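Local atomic coordinates of tRNA (guanosine(18)-2'-O)-methyltransferase (Aquifex aeolicus, PDB entry 1ZJR), a protein that catalyses the S-adenosyl-L-methionine-dependent 2'-O-methylation of guanosine 18 in a subset of tRNAs. Residues 27-33 with 122-128; 41-45 with 70-75; 98-102 with 114-118. All blocks are in the same frame, centred on the assembly; numbering follows the deposited sequence.

Interaction 1: 27-33 with 122-128; sequences IVFADNV and VLVVGNE
Strand 27-31 runs parallel to strand 122-126. Their axes approach to 4.4 Å at an angle of 20°. The ladder pairs I27 with V122 and continues in step to D31 with G126. It starts with L123 N bonded to I27 O at 2.7 Å. F29 N then gives to L123 O and V125 N to F29 O, before D31 N meets V125 O at 2.7 Å. The bond from N127 N to D31 O is longer, at 3.3 Å, as the strands end. G126 has no CB; one there would run into D31 O.

Side chains alternate between the two faces of the sheet. On one face, V122 CG2 packs against I27 CB at 3.8 Å. Next to it, F29 and V124 run alongside each other. With chi1 at -169°, V124 turns CG1 away from its own backbone N and to 4.0 Å from F29 CD2, oblique to the ring. Beyond the strands, N32 ND2 gives a hydrogen bond to E128 OE1 at 2.9 Å. It arrives from above the carboxylate, 56° out of its plane. D31 lies across E128, and D31 OD2 accepts from S133 N. D31 OD1 is buried and has no polar partner in the model.

V125 lies close to T103, a predicted S-adenosyl-L-methionine binding residue at the end of strand 99-103. That strand and strand 51-57 flank the pair in the sheet. Helix 86-95 covers the face of F29 and V122, while helix 157-174 covers L123 and V125.

Interaction 2: 41-45 with 70-75; sequences AIVRT and ITQGSH
The guanidinium of R44 is met at its edge by the backbone carbonyl of I70. R44 NH2 gives the main hydrogen bond to I70 O at 2.9 Å, and NE adds a weak one at 3.3 Å to the same I70 O. The oxygen lies 18° out of the guanidinium plane. A bend at chi3 (-59°) turns the arginine end onto this carbonyl. The other flat group, the H75 ring, has G73 N at its edge, in plane. At the backbone end of the same residue, V43 CG1 packs 3.6 Å from H75 CA.

S74 lies over the helix, with OG 3.6 Å from R44 CA. S74 OG gives to T71 O at 2.5 Å and accepts from T71 OG1 at 2.6 Å. T71 O also takes the S74 backbone N, so two donors grip it. With an alanine in place of S74, T71 OG1 is likely to lose its acceptor and be freer to rotate, and T71 O would keep just the backbone donor of this pair.

A sulfate ion, probably from the crystallisation liquor, also binds R44 NH2. The carbonyl end of helix 68-71 would probably favour the arginine's charge. The segment turns back through a type I' beta turn from T71 to S74. Helix 36-49, against which it packs, is the crossover of a beta-alpha-beta unit joining parallel strands 26-31 and 51-57, as in Rossmann-like SPOUT folds.

Interaction 3: 98-102 with 114-118; sequences FQIVA and EVDYT
This is a small, buried, mainly apolar contact between a sheet strand and a loop that passes over it. Segment 98-102 carries the start of strand 99-103. Segment 114-118 belongs to the loop between strands 110-111 and 121-126. The backbones stay apart, with V101 CA and V115 CA 8.2 Å from each other, and the side chains bridge the space.

The branch ends of V101 and V115 meet head on, with V101 CG2 4.0 Å from V115 CG1. The other branch, V101 CG1, is anti to the backbone N (chi1 -179°). It meets Y117 CE2 at 4.2 Å, oblique to the ring. V115 CG1 also sits over the centre of the Y117 ring, 3.7 Å above its plane. One methyl of V115 therefore touches both the strand valine and the tyrosine face. Q99 passes V115 running the other way, and its amide end reaches the backbone of D116.

The loop holds its own shape. D116 OD1 accepts T118 N at 2.9 Å, which makes an Asx turn. The same OD1 accepts T118 OG1 at 2.6 Å through its syn lone pair, while the backbone N comes from the anti side, 31° out of the carboxylate plane.

Q171 and R172 of helix 157-174 bind backbone atoms of V115 and Y117. I144 of strand 142-145 touches V101, V115 and Y117. The Y117 hydroxyl bonds to F112 O.

The chemistry is divided. Valine methyls and the oblique contact of V101 with the tyrosine ring join the loop to the strand, while the ring face is covered by the loop's own V115. Hydrogen bonds fix the loop's turn and tie it to the helix. The two D116 bonds would probably restrain the carboxylate's rotation, and the polar end of Y117 is satisfied within this buried setting.

Overall arrangement
Interactions 1 and 3 share the central parallel sheet. Their centres are 13 Å apart, and strands 121-126 and 99-103 are neighbours there; V124 N probably bonds to V101 O at 2.8 Å. Interaction 2 lies outside the sheet, with its centre 16 Å from that of interaction 1. V33, in the turn after strand 26-31, touches I42 of helix 36-49 (CG2 to CD1). Interactions 2 and 3 are 23 Å apart between centres and do not touch. Along the chain, interaction 1 spans both others, with 2 closing before 3 opens. Its strand pairing brings the first strand of the sheet beside one about 90 residues later in this SpoU-family methyltransferase, whose chain is topologically knotted.

Interaction 1: 27-33 with 122-128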
ATOM      1  N   ILE A  27      -0.835   0.002  -5.711  1.00 26.70           N
ATOM      2  CA  ILE A  27      -1.029   1.103  -4.769  1.00 27.61           C
ATOM      3  C   ILE A  27      -1.813   0.671  -3.541  1.00 25.86           C
ATOM      4  O   ILE A  27      -2.692  -0.177  -3.632  1.00 26.32           O
ATOM      5  CB  ILE A  27      -1.829   2.262  -5.433  1.00 28.25           C
ATOM      6  CG1 ILE A  27      -1.252   2.581  -6.817  1.00 31.28           C
ATOM      7  CG2 ILE A  27      -1.819   3.501  -4.532  1.00 27.75           C
ATOM      8  CD1 ILE A  27       0.183   3.048  -6.806  1.00 33.14           C
ATOM      9  N   VAL A  28      -1.492   1.259  -2.394  1.00 25.99           N
ATOM     10  CA  VAL A  28      -2.218   0.945  -1.168  1.00 24.96           C
ATOM     11  C   VAL A  28      -2.809   2.236  -0.603  1.00 24.11           C
ATOM     12  O   VAL A  28      -2.153   3.280  -0.591  1.00 25.86           O
ATOM     13  CB  VAL A  28      -1.305   0.316  -0.088  1.00 25.71           C
ATOM     14  CG1 VAL A  28      -2.092   0.135   1.212  1.00 23.75           C
ATOM     15  CG2 VAL A  28      -0.780  -1.034  -0.562  1.00 24.70           C
ATOM     16  N   PHE A  29      -4.052   2.156  -0.145  1.00 24.76           N
ATOM     17  CA  PHE A  29      -4.736   3.301   0.440  1.00 24.73           C
ATOM     18  C   PHE A  29      -5.205   2.873   1.828  1.00 23.61           C
ATOM     19  O   PHE A  29      -5.984   1.928   1.950  1.00 22.50           O
ATOM     20  CB  PHE A  29      -5.951   3.688  -0.405  1.00 24.12           C
ATOM     21  CG  PHE A  29      -6.553   5.020  -0.032  1.00 28.66           C
ATOM     22  CD1 PHE A  29      -6.356   6.135  -0.840  1.00 29.27           C
ATOM     23  CD2 PHE A  29      -7.291   5.164   1.144  1.00 29.39           C
ATOM     24  CE1 PHE A  29      -6.882   7.381  -0.488  1.00 29.84           C
ATOM     25  CE2 PHE A  29      -7.822   6.408   1.507  1.00 32.02           C
ATOM     26  CZ  PHE A  29      -7.614   7.519   0.686  1.00 31.07           C
ATOM     27  N   ALA A  30      -4.713   3.555   2.860  1.00 23.18           N
ATOM     28  CA  ALA A  30      -5.077   3.257   4.240  1.00 25.13           C
ATOM     29  C   ALA A  30      -6.216   4.191   4.631  1.00 25.40           C
ATOM     30  O   ALA A  30      -6.036   5.405   4.754  1.00 25.83           O
ATOM     31  CB  ALA A  30      -3.881   3.469   5.163  1.00 25.73           C
ATOM     32  N   ASP A  31      -7.392   3.612   4.825  1.00 27.14           N
ATOM     33  CA  ASP A  31      -8.568   4.393   5.157  1.00 26.76           C
ATOM     34  C   ASP A  31      -8.836   4.451   6.645  1.00 26.91           C
ATOM     35  O   ASP A  31      -9.399   3.524   7.222  1.00 27.91           O
ATOM     36  CB  ASP A  31      -9.794   3.831   4.432  1.00 26.17           C
ATOM     37  CG  ASP A  31     -11.079   4.515   4.855  1.00 27.51           C
ATOM     38  OD1 ASP A  31     -11.028   5.725   5.146  1.00 27.91           O
ATOM     39  OD2 ASP A  31     -12.133   3.853   4.888  1.00 28.28           O
ATOM     40  N   ASN A  32      -8.407   5.550   7.256  1.00 27.81           N
ATOM     41  CA  ASN A  32      -8.605   5.794   8.675  1.00 28.29           C
ATOM     42  C   ASN A  32      -8.072   4.696   9.592  1.00 30.02           C
ATOM     43  O   ASN A  32      -8.805   4.168  10.435  1.00 29.56           O
ATOM     44  CB  ASN A  32     -10.098   6.030   8.944  1.00 29.08           C
ATOM     45  CG  ASN A  32     -10.357   6.656  10.302  1.00 30.44           C
ATOM     46  OD1 ASN A  32      -9.463   7.258  10.901  1.00 30.29           O
ATOM     47  ND2 ASN A  32     -11.587   6.529  10.788  1.00 32.96           N
ATOM     48  N   VAL A  33      -6.793   4.356   9.439  1.00 30.74           N
ATOM     49  CA  VAL A  33      -6.187   3.344  10.301  1.00 31.85           C
ATOM     50  C   VAL A  33      -5.993   3.971  11.677  1.00 36.43           C
ATOM     51  O   VAL A  33      -5.311   4.985  11.822  1.00 37.07           O
ATOM     52  CB  VAL A  33      -4.828   2.861   9.744  1.00 30.63           C
ATOM     53  CG1 VAL A  33      -4.051   2.108  10.821  1.00 29.51           C
ATOM     54  CG2 VAL A  33      -5.070   1.946   8.553  1.00 29.83           C
ATOM     55  N   VAL A 122      -5.379  -0.572  -6.804  1.00 27.79           N
ATOM     56  CA  VAL A 122      -5.272   0.236  -5.598  1.00 26.44           C
ATOM     57  C   VAL A 122      -5.981  -0.606  -4.536  1.00 25.88           C
ATOM     58  O   VAL A 122      -7.185  -0.828  -4.631  1.00 26.31           O
ATOM     59  CB  VAL A 122      -6.011   1.601  -5.695  1.00 28.09           C
ATOM     60  CG1 VAL A 122      -5.972   2.289  -4.332  1.00 26.34           C
ATOM     61  CG2 VAL A 122      -5.349   2.505  -6.737  1.00 25.19           C
ATOM     62  N   LEU A 123      -5.232  -1.107  -3.558  1.00 23.54           N
ATOM     63  CA  LEU A 123      -5.816  -1.897  -2.478  1.00 23.80           C
ATOM     64  C   LEU A 123      -6.192  -0.946  -1.343  1.00 24.20           C
ATOM     65  O   LEU A 123      -5.327  -0.257  -0.805  1.00 23.86           O
ATOM     66  CB  LEU A 123      -4.806  -2.925  -1.946  1.00 23.42           C
ATOM     67  CG  LEU A 123      -5.244  -3.623  -0.649  1.00 24.96           C
ATOM     68  CD1 LEU A 123      -6.481  -4.471  -0.925  1.00 27.20           C
ATOM     69  CD2 LEU A 123      -4.111  -4.483  -0.104  1.00 22.66           C
ATOM     70  N   VAL A 124      -7.471  -0.909  -0.980  1.00 24.16           N
ATOM     71  CA  VAL A 124      -7.915  -0.030   0.098  1.00 24.38           C
ATOM     72  C   VAL A 124      -8.247  -0.849   1.339  1.00 25.08           C
ATOM     73  O   VAL A 124      -9.069  -1.766   1.283  1.00 24.28           O
ATOM     74  CB  VAL A 124      -9.178   0.778  -0.302  1.00 25.96           C
ATOM     75  CG1 VAL A 124      -9.444   1.874   0.729  1.00 24.54           C
ATOM     76  CG2 VAL A 124      -8.999   1.382  -1.691  1.00 25.32           C
ATOM     77  N   VAL A 125      -7.601  -0.511   2.454  1.00 25.07           N
ATOM     78  CA  VAL A 125      -7.819  -1.203   3.722  1.00 25.42           C
ATOM     79  C   VAL A 125      -8.192  -0.139   4.747  1.00 25.70           C
ATOM     80  O   VAL A 125      -8.011   1.050   4.496  1.00 26.31           O
ATOM     81  CB  VAL A 125      -6.539  -1.930   4.208  1.00 24.58           C
ATOM     82  CG1 VAL A 125      -6.106  -2.980   3.189  1.00 24.74           C
ATOM     83  CG2 VAL A 125      -5.424  -0.918   4.428  1.00 24.79           C
ATOM     84  N   GLY A 126      -8.709  -0.546   5.899  1.00 25.70           N
ATOM     85  CA  GLY A 126      -9.058   0.469   6.878  1.00 26.96           C
ATOM     86  C   GLY A 126      -9.641  -0.051   8.168  1.00 27.13           C
ATOM     87  O   GLY A 126      -9.829  -1.255   8.330  1.00 26.13           O
ATOM     88  N   ASN A 127      -9.921   0.870   9.084  1.00 27.67           N
ATOM     89  CA  ASN A 127     -10.498   0.529  10.376  1.00 28.88           C
ATOM     90  C   ASN A 127     -11.903   1.072  10.587  1.00 30.73           C
ATOM     91  O   ASN A 127     -12.277   1.374  11.723  1.00 31.43           O
ATOM     92  CB  ASN A 127      -9.619   1.028  11.519  1.00 28.91           C
ATOM     93  CG  ASN A 127      -8.504   0.070  11.858  1.00 30.39           C
ATOM     94  OD1 ASN A 127      -8.734  -1.124  12.077  1.00 30.97           O
ATOM     95  ND2 ASN A 127      -7.291   0.586  11.924  1.00 28.60           N
ATOM     96  N   GLU A 128     -12.672   1.229   9.514  1.00 29.28           N
ATOM     97  CA  GLU A 128     -14.046   1.691   9.677  1.00 30.25           C
ATOM     98  C   GLU A 128     -14.819   0.426  10.036  1.00 30.24           C
ATOM     99  O   GLU A 128     -14.275  -0.676   9.959  1.00 30.43           O
ATOM    100  CB  GLU A 128     -14.597   2.324   8.390  1.00 28.33           C
ATOM    101  CG  GLU A 128     -13.925   3.651   7.985  1.00 28.88           C
ATOM    102  CD  GLU A 128     -14.099   4.783   9.009  1.00 30.09           C
ATOM    103  OE1 GLU A 128     -13.559   5.884   8.774  1.00 30.62           O
ATOM    104  OE2 GLU A 128     -14.764   4.583  10.046  1.00 29.64           O
TER

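Interaction 2: 41-45 with 70-75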
ATOM      1  N   ALA A  41       3.346  -0.693  10.817  1.00 27.17           N
ATOM      2  CA  ALA A  41       3.483  -2.072  10.373  1.00 27.33           C
ATOM      3  C   ALA A  41       3.060  -2.172   8.910  1.00 26.75           C
ATOM      4  O   ALA A  41       3.665  -2.904   8.130  1.00 28.83           O
ATOM      5  CB  ALA A  41       2.622  -2.993  11.241  1.00 28.59           C
ATOM      6  N   ILE A  42       2.022  -1.429   8.540  1.00 24.99           N
ATOM      7  CA  ILE A  42       1.538  -1.428   7.167  1.00 25.45           C
ATOM      8  C   ILE A  42       2.594  -0.824   6.242  1.00 26.87           C
ATOM      9  O   ILE A  42       2.789  -1.296   5.123  1.00 26.98           O
ATOM     10  CB  ILE A  42       0.208  -0.641   7.050  1.00 25.69           C
ATOM     11  CG1 ILE A  42      -0.917  -1.467   7.684  1.00 25.96           C
ATOM     12  CG2 ILE A  42      -0.105  -0.326   5.576  1.00 24.44           C
ATOM     13  CD1 ILE A  42      -2.266  -0.759   7.756  1.00 26.10           C
ATOM     14  N   VAL A  43       3.281   0.212   6.711  1.00 28.13           N
ATOM     15  CA  VAL A  43       4.323   0.835   5.902  1.00 28.29           C
ATOM     16  C   VAL A  43       5.416  -0.200   5.647  1.00 28.70           C
ATOM     17  O   VAL A  43       5.895  -0.343   4.517  1.00 29.22           O
ATOM     18  CB  VAL A  43       4.938   2.070   6.609  1.00 29.90           C
ATOM     19  CG1 VAL A  43       6.112   2.607   5.802  1.00 29.96           C
ATOM     20  CG2 VAL A  43       3.886   3.155   6.759  1.00 28.41           C
ATOM     21  N   ARG A  44       5.801  -0.926   6.694  1.00 29.33           N
ATOM     22  CA  ARG A  44       6.835  -1.955   6.575  1.00 29.66           C
ATOM     23  C   ARG A  44       6.418  -3.028   5.570  1.00 28.20           C
ATOM     24  O   ARG A  44       7.231  -3.497   4.766  1.00 26.50           O
ATOM     25  CB  ARG A  44       7.117  -2.622   7.934  1.00 32.54           C
ATOM     26  CG  ARG A  44       8.398  -3.473   7.914  1.00 36.37           C
ATOM     27  CD  ARG A  44       8.503  -4.511   9.037  1.00 43.36           C
ATOM     28  NE  ARG A  44       8.449  -3.948  10.383  1.00 47.42           N
ATOM     29  CZ  ARG A  44       8.906  -4.565  11.474  1.00 50.47           C
ATOM     30  NH1 ARG A  44       9.467  -5.763  11.386  1.00 49.65           N
ATOM     31  NH2 ARG A  44       8.784  -3.992  12.664  1.00 51.31           N
ATOM     32  N   THR A  45       5.151  -3.423   5.627  1.00 26.90           N
ATOM     33  CA  THR A  45       4.625  -4.439   4.723  1.00 26.29           C
ATOM     34  C   THR A  45       4.603  -3.949   3.274  1.00 28.13           C
ATOM     35  O   THR A  45       4.869  -4.717   2.348  1.00 27.00           O
ATOM     36  CB  THR A  45       3.212  -4.858   5.156  1.00 26.59           C
ATOM     37  OG1 THR A  45       3.276  -5.392   6.484  1.00 25.73           O
ATOM     38  CG2 THR A  45       2.647  -5.902   4.219  1.00 29.16           C
ATOM     39  N   ILE A  70       9.357   1.046  14.868  1.00 83.31           N
ATOM     40  CA  ILE A  70       8.496  -0.021  14.366  1.00 82.31           C
ATOM     41  C   ILE A  70       8.575  -0.121  12.842  1.00 81.67           C
ATOM     42  O   ILE A  70       8.339  -1.183  12.267  1.00 81.36           O
ATOM     43  CB  ILE A  70       7.022   0.208  14.799  1.00 82.27           C
ATOM     44  CG1 ILE A  70       6.910   0.089  16.322  1.00 81.60           C
ATOM     45  CG2 ILE A  70       6.103  -0.798  14.117  1.00 82.21           C
ATOM     46  CD1 ILE A  70       5.505   0.274  16.858  1.00 82.15           C
ATOM     47  N   THR A  71       8.915   0.987  12.194  1.00 80.91           N
ATOM     48  CA  THR A  71       9.031   1.011  10.741  1.00 80.57           C
ATOM     49  C   THR A  71      10.440   0.588  10.329  1.00 79.80           C
ATOM     50  O   THR A  71      10.672   0.196   9.184  1.00 79.36           O
ATOM     51  CB  THR A  71       8.751   2.421  10.181  1.00 81.35           C
ATOM     52  OG1 THR A  71       8.737   2.376   8.749  1.00 81.72           O
ATOM     53  CG2 THR A  71       9.825   3.395  10.636  1.00 80.99           C
ATOM     54  N   GLN A  72      11.372   0.670  11.273  1.00 78.79           N
ATOM     55  CA  GLN A  72      12.765   0.305  11.030  1.00 78.06           C
ATOM     56  C   GLN A  72      13.384   1.160   9.927  1.00 77.04           C
ATOM     57  O   GLN A  72      14.365   0.760   9.298  1.00 77.28           O
ATOM     58  CB  GLN A  72      12.865  -1.174  10.666  1.00 78.29           C
ATOM     59  N   GLY A  73      12.807   2.336   9.700  1.00 75.72           N
ATOM     60  CA  GLY A  73      13.321   3.229   8.678  1.00 73.93           C
ATOM     61  C   GLY A  73      12.723   2.989   7.305  1.00 72.63           C
ATOM     62  O   GLY A  73      13.029   3.713   6.356  1.00 72.12           O
ATOM     63  N   SER A  74      11.869   1.975   7.197  1.00 71.26           N
ATOM     64  CA  SER A  74      11.233   1.642   5.926  1.00 69.87           C
ATOM     65  C   SER A  74      10.365   2.792   5.420  1.00 68.37           C
ATOM     66  O   SER A  74      10.168   2.949   4.217  1.00 68.43           O
ATOM     67  CB  SER A  74      10.384   0.374   6.070  1.00 70.45           C
ATOM     68  OG  SER A  74       9.366   0.538   7.043  1.00 71.71           O
ATOM     69  N   HIS A  75       9.855   3.599   6.345  1.00 65.91           N
ATOM     70  CA  HIS A  75       9.012   4.736   5.989  1.00 63.54           C
ATOM     71  C   HIS A  75       9.741   5.665   5.022  1.00 61.49           C
ATOM     72  O   HIS A  75       9.140   6.571   4.442  1.00 60.56           O
ATOM     73  CB  HIS A  75       8.634   5.524   7.246  1.00 65.17           C
ATOM     74  CG  HIS A  75       9.805   6.158   7.934  1.00 66.67           C
ATOM     75  ND1 HIS A  75      10.821   5.422   8.506  1.00 66.61           N
ATOM     76  CD2 HIS A  75      10.137   7.458   8.114  1.00 67.31           C
ATOM     77  CE1 HIS A  75      11.728   6.241   9.009  1.00 67.26           C
ATOM     78  NE2 HIS A  75      11.337   7.483   8.784  1.00 67.41           N
TER

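Interaction 3: 98-102 with 114-118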
ATOM      1  N   PHE A  98      -7.056   1.978 -13.017  1.00 38.05           N
ATOM      2  CA  PHE A  98      -6.757   1.168 -11.837  1.00 36.18           C
ATOM      3  C   PHE A  98      -8.029   0.549 -11.269  1.00 33.94           C
ATOM      4  O   PHE A  98      -9.051   1.221 -11.163  1.00 34.37           O
ATOM      5  CB  PHE A  98      -6.115   2.027 -10.745  1.00 33.81           C
ATOM      6  CG  PHE A  98      -4.677   2.375 -10.999  1.00 33.92           C
ATOM      7  CD1 PHE A  98      -3.665   1.804 -10.225  1.00 32.83           C
ATOM      8  CD2 PHE A  98      -4.330   3.296 -11.979  1.00 33.92           C
ATOM      9  CE1 PHE A  98      -2.327   2.150 -10.422  1.00 33.27           C
ATOM     10  CE2 PHE A  98      -2.996   3.651 -12.188  1.00 34.55           C
ATOM     11  CZ  PHE A  98      -1.992   3.078 -11.407  1.00 34.62           C
ATOM     12  N   GLN A  99      -7.975  -0.732 -10.915  1.00 34.16           N
ATOM     13  CA  GLN A  99      -9.139  -1.369 -10.311  1.00 33.05           C
ATOM     14  C   GLN A  99      -9.049  -1.049  -8.823  1.00 32.70           C
ATOM     15  O   GLN A  99      -7.969  -1.122  -8.229  1.00 31.90           O
ATOM     16  CB  GLN A  99      -9.129  -2.889 -10.513  1.00 33.98           C
ATOM     17  CG  GLN A  99      -8.006  -3.632  -9.804  1.00 35.88           C
ATOM     18  CD  GLN A  99      -8.170  -5.149  -9.862  1.00 34.89           C
ATOM     19  OE1 GLN A  99      -7.247  -5.897  -9.539  1.00 36.32           O
ATOM     20  NE2 GLN A  99      -9.348  -5.606 -10.266  1.00 35.27           N
ATOM     21  N   ILE A 100     -10.175  -0.671  -8.232  1.00 30.51           N
ATOM     22  CA  ILE A 100     -10.218  -0.342  -6.814  1.00 30.57           C
ATOM     23  C   ILE A 100     -10.719  -1.565  -6.051  1.00 29.05           C
ATOM     24  O   ILE A 100     -11.868  -1.984  -6.211  1.00 29.58           O
ATOM     25  CB  ILE A 100     -11.159   0.851  -6.551  1.00 30.41           C
ATOM     26  CG1 ILE A 100     -10.817   1.997  -7.511  1.00 30.98           C
ATOM     27  CG2 ILE A 100     -11.034   1.301  -5.099  1.00 31.14           C
ATOM     28  CD1 ILE A 100      -9.382   2.495  -7.415  1.00 29.02           C
ATOM     29  N   VAL A 101      -9.840  -2.130  -5.230  1.00 27.87           N
ATOM     30  CA  VAL A 101     -10.130  -3.323  -4.438  1.00 27.45           C
ATOM     31  C   VAL A 101     -10.235  -2.918  -2.968  1.00 29.28           C
ATOM     32  O   VAL A 101      -9.257  -2.477  -2.364  1.00 27.34           O
ATOM     33  CB  VAL A 101      -8.998  -4.362  -4.621  1.00 27.98           C
ATOM     34  CG1 VAL A 101      -9.290  -5.633  -3.826  1.00 27.93           C
ATOM     35  CG2 VAL A 101      -8.844  -4.689  -6.111  1.00 27.70           C
ATOM     36  N   ALA A 102     -11.420  -3.077  -2.388  1.00 28.72           N
ATOM     37  CA  ALA A 102     -11.622  -2.672  -1.003  1.00 28.15           C
ATOM     38  C   ALA A 102     -12.078  -3.772  -0.060  1.00 27.59           C
ATOM     39  O   ALA A 102     -12.926  -4.592  -0.401  1.00 26.75           O
ATOM     40  CB  ALA A 102     -12.613  -1.520  -0.953  1.00 28.58           C
ATOM     41  N   GLU A 114      -9.686 -14.206  -5.202  1.00 35.06           N
ATOM     42  CA  GLU A 114     -10.365 -14.228  -6.496  1.00 38.10           C
ATOM     43  C   GLU A 114     -10.028 -13.014  -7.358  1.00 38.51           C
ATOM     44  O   GLU A 114     -10.345 -12.974  -8.550  1.00 40.03           O
ATOM     45  CB  GLU A 114     -11.880 -14.337  -6.291  1.00 40.48           C
ATOM     46  CG  GLU A 114     -12.291 -15.648  -5.635  1.00 45.17           C
ATOM     47  CD  GLU A 114     -13.793 -15.793  -5.461  1.00 48.82           C
ATOM     48  OE1 GLU A 114     -14.220 -16.801  -4.859  1.00 51.28           O
ATOM     49  OE2 GLU A 114     -14.545 -14.909  -5.924  1.00 51.61           O
ATOM     50  N   VAL A 115      -9.362 -12.036  -6.758  1.00 36.49           N
ATOM     51  CA  VAL A 115      -8.972 -10.825  -7.463  1.00 34.01           C
ATOM     52  C   VAL A 115      -7.647 -11.019  -8.197  1.00 33.67           C
ATOM     53  O   VAL A 115      -6.777 -11.768  -7.746  1.00 32.65           O
ATOM     54  CB  VAL A 115      -8.830  -9.641  -6.473  1.00 35.29           C
ATOM     55  CG1 VAL A 115      -8.185  -8.444  -7.158  1.00 33.90           C
ATOM     56  CG2 VAL A 115     -10.194  -9.260  -5.933  1.00 33.36           C
ATOM     57  N   ASP A 116      -7.505 -10.349  -9.338  1.00 31.68           N
ATOM     58  CA  ASP A 116      -6.271 -10.411 -10.120  1.00 31.45           C
ATOM     59  C   ASP A 116      -5.460  -9.170  -9.740  1.00 30.65           C
ATOM     60  O   ASP A 116      -5.724  -8.076 -10.236  1.00 30.26           O
ATOM     61  CB  ASP A 116      -6.593 -10.394 -11.620  1.00 33.23           C
ATOM     62  CG  ASP A 116      -5.351 -10.380 -12.487  1.00 35.82           C
ATOM     63  OD1 ASP A 116      -4.229 -10.281 -11.940  1.00 33.73           O
ATOM     64  OD2 ASP A 116      -5.495 -10.463 -13.728  1.00 38.19           O
ATOM     65  N   TYR A 117      -4.476  -9.345  -8.859  1.00 29.39           N
ATOM     66  CA  TYR A 117      -3.657  -8.225  -8.401  1.00 28.57           C
ATOM     67  C   TYR A 117      -2.503  -7.859  -9.332  1.00 27.64           C
ATOM     68  O   TYR A 117      -1.744  -6.941  -9.032  1.00 26.02           O
ATOM     69  CB  TYR A 117      -3.096  -8.515  -6.996  1.00 27.37           C
ATOM     70  CG  TYR A 117      -4.165  -8.741  -5.941  1.00 27.32           C
ATOM     71  CD1 TYR A 117      -4.667 -10.019  -5.689  1.00 29.43           C
ATOM     72  CD2 TYR A 117      -4.706  -7.671  -5.230  1.00 29.66           C
ATOM     73  CE1 TYR A 117      -5.686 -10.223  -4.755  1.00 28.75           C
ATOM     74  CE2 TYR A 117      -5.726  -7.862  -4.292  1.00 26.57           C
ATOM     75  CZ  TYR A 117      -6.209  -9.139  -4.064  1.00 29.01           C
ATOM     76  OH  TYR A 117      -7.222  -9.327  -3.160  1.00 28.14           O
ATOM     77  N   THR A 118      -2.371  -8.557 -10.459  1.00 29.13           N
ATOM     78  CA  THR A 118      -1.278  -8.269 -11.393  1.00 29.17           C
ATOM     79  C   THR A 118      -1.543  -7.070 -12.300  1.00 31.02           C
ATOM     80  O   THR A 118      -0.628  -6.562 -12.946  1.00 29.85           O
ATOM     81  CB  THR A 118      -0.948  -9.493 -12.286  1.00 32.26           C
ATOM     82  OG1 THR A 118      -2.030  -9.737 -13.195  1.00 30.19           O
ATOM     83  CG2 THR A 118      -0.715 -10.727 -11.421  1.00 30.73           C
TER